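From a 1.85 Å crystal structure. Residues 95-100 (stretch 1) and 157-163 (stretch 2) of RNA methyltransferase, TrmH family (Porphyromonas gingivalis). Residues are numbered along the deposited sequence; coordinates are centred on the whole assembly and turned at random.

Stretch 1 95-100: AEPEPV
Stretch 2, residues 157-163: VQPTPLK

Residues 95-100 form an extended loop without helix or strand. It crosses residues 157-163, a strand at 158-161, almost at right angles: the directions of CA 96 to 99 and CA 158 to 162 are 86° apart. Pro99 CA and Thr160 CA are the nearest alpha carbons, 6.0 Å apart. The contact buries 383 Å² in total, and no direct hydrogen bond crosses it.

Thr160 lies at the centre. Its CA-to-CB bond points toward the loop, and chi1 is m (-59°). This rotamer sets Thr160 CG2 3.4 Å from Pro97 O and 3.8 Å from Pro99 CA. Thr160 OG1 lies 3.6 Å from Pro97 CG and also hydrogen-bonds water 3 at 2.7 Å. The same water donates to Gln158 OE1 (2.9 Å) and accepts from Val100 N (2.8 Å).

Gln158 also points toward the loop. Its chi1 and chi2 are both t, so the chain is extended; chi3 is 67°. The amide thus places OE1 at water 3 and NE2 4.0 Å from Pro97 CG. Pro97 points toward the strand, with phi/psi -87/155 and a C-gamma endo ring. Pro99 has the same pucker, with phi/psi -66/140.

Leu162 starts away from the loop, but chi1 m and chi2 t bring its end back. Leu162 CD2 meets Pro99 CB at 3.7 Å, an apolar contact. Glu96 starts sideways; chi1 t and chi2 t carry its carboxylate to Pro161, with Glu96 OE2 3.7 Å from Pro161 CG. Pro161 is C-gamma exo.

Two more waters bridge the stretches. Water 1 donates to Pro97 O (2.7 Å) and Pro161 O (3.1 Å). Water 2 donates to Glu98 OE2 (2.8 Å) and accepts from Lys163 NZ (2.7 Å). Lys163 has chi1-chi4 m, t, t, p; Glu98 has chi1 off-well at -117° and chi2 m.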

# COMPACT_ATOMS: atom_id res chain seq x y z
N ALA A 95 6.51 -3.71 -12.32
CA ALA A 95 5.96 -3.63 -13.64
C ALA A 95 4.47 -3.79 -13.48
O ALA A 95 3.98 -4.92 -13.40
CB ALA A 95 6.55 -4.72 -14.53
N GLU A 96 3.76 -2.66 -13.43
CA GLU A 96 2.33 -2.60 -13.04
C GLU A 96 1.49 -3.83 -13.41
O GLU A 96 1.21 -4.09 -14.58
CB GLU A 96 1.68 -1.30 -13.51
CG GLU A 96 0.44 -0.91 -12.70
CD GLU A 96 0.16 0.59 -12.73
OE1 GLU A 96 -0.82 1.00 -13.38
OE2 GLU A 96 0.93 1.35 -12.09
N PRO A 97 1.06 -4.58 -12.38
CA PRO A 97 0.52 -5.90 -12.63
C PRO A 97 -0.98 -5.92 -12.95
O PRO A 97 -1.73 -5.00 -12.58
CB PRO A 97 0.81 -6.63 -11.32
CG PRO A 97 0.69 -5.55 -10.26
CD PRO A 97 1.05 -4.23 -10.94
N GLU A 98 -1.39 -6.96 -13.67
CA GLU A 98 -2.78 -7.37 -13.69
C GLU A 98 -3.21 -7.54 -12.23
O GLU A 98 -2.41 -8.02 -11.40
CB GLU A 98 -2.91 -8.72 -14.39
CG GLU A 98 -3.71 -8.72 -15.65
CD GLU A 98 -5.05 -8.05 -15.48
OE1 GLU A 98 -5.87 -8.51 -14.64
OE2 GLU A 98 -5.27 -7.06 -16.22
N PRO A 99 -4.43 -7.09 -11.88
CA PRO A 99 -4.87 -7.41 -10.52
C PRO A 99 -5.07 -8.92 -10.36
O PRO A 99 -5.59 -9.58 -11.27
CB PRO A 99 -6.23 -6.71 -10.42
CG PRO A 99 -6.68 -6.52 -11.82
CD PRO A 99 -5.43 -6.29 -12.61
N VAL A 100 -4.67 -9.43 -9.20
CA VAL A 100 -4.70 -10.84 -8.90
C VAL A 100 -5.53 -10.99 -7.62
O VAL A 100 -5.43 -10.15 -6.70
CB VAL A 100 -3.23 -11.36 -8.71
CG1 VAL A 100 -3.19 -12.68 -7.94
CG2 VAL A 100 -2.51 -11.48 -10.07
N VAL A 157 2.92 -7.40 0.89
CA VAL A 157 1.59 -7.03 0.38
C VAL A 157 1.82 -6.40 -1.00
O VAL A 157 2.49 -5.35 -1.13
CB VAL A 157 0.84 -6.06 1.33
CG1 VAL A 157 -0.53 -5.69 0.74
CG2 VAL A 157 0.70 -6.67 2.75
N GLN A 158 1.32 -7.07 -2.03
CA GLN A 158 1.45 -6.56 -3.40
C GLN A 158 0.34 -5.54 -3.71
O GLN A 158 -0.85 -5.88 -3.67
CB GLN A 158 1.41 -7.67 -4.46
CG GLN A 158 1.58 -7.06 -5.89
CD GLN A 158 1.27 -8.03 -7.03
OE1 GLN A 158 0.12 -8.45 -7.24
NE2 GLN A 158 2.30 -8.34 -7.82
N PRO A 159 0.73 -4.29 -4.02
CA PRO A 159 -0.30 -3.30 -4.28
C PRO A 159 -0.56 -3.11 -5.77
O PRO A 159 0.40 -3.11 -6.55
CB PRO A 159 0.27 -2.05 -3.63
CG PRO A 159 1.80 -2.18 -3.86
CD PRO A 159 2.09 -3.70 -3.98
N THR A 160 -1.81 -2.95 -6.18
CA THR A 160 -2.13 -2.92 -7.60
C THR A 160 -3.01 -1.73 -7.92
O THR A 160 -4.18 -1.75 -7.63
CB THR A 160 -2.82 -4.24 -8.08
OG1 THR A 160 -1.95 -5.35 -7.82
CG2 THR A 160 -3.08 -4.18 -9.60
N PRO A 161 -2.43 -0.67 -8.51
CA PRO A 161 -3.30 0.41 -9.00
C PRO A 161 -4.17 -0.12 -10.14
O PRO A 161 -3.65 -0.73 -11.09
CB PRO A 161 -2.30 1.46 -9.51
CG PRO A 161 -0.97 1.08 -8.87
CD PRO A 161 -0.99 -0.39 -8.71
N LEU A 162 -5.48 0.11 -10.08
CA LEU A 162 -6.36 -0.43 -11.10
C LEU A 162 -6.58 0.56 -12.23
O LEU A 162 -6.63 1.76 -11.98
CB LEU A 162 -7.72 -0.84 -10.53
CG LEU A 162 -7.79 -1.89 -9.42
CD1 LEU A 162 -9.23 -2.19 -9.07
CD2 LEU A 162 -7.12 -3.17 -9.88
N LYS A 163 -6.70 0.04 -13.45
CA LYS A 163 -7.02 0.84 -14.62
C LYS A 163 -8.52 1.19 -14.63
O LYS A 163 -8.92 2.34 -14.93
CB LYS A 163 -6.73 0.06 -15.91
CG LYS A 163 -5.27 -0.19 -16.23
CD LYS A 163 -5.16 -0.77 -17.65
CE LYS A 163 -3.76 -1.30 -17.92
NZ LYS A 163 -3.30 -2.19 -16.81
O HOH W 1 -3.57 -3.11 -13.09
O HOH W 2 -3.76 -4.73 -16.18
O HOH W 3 -2.68 -7.91 -7.89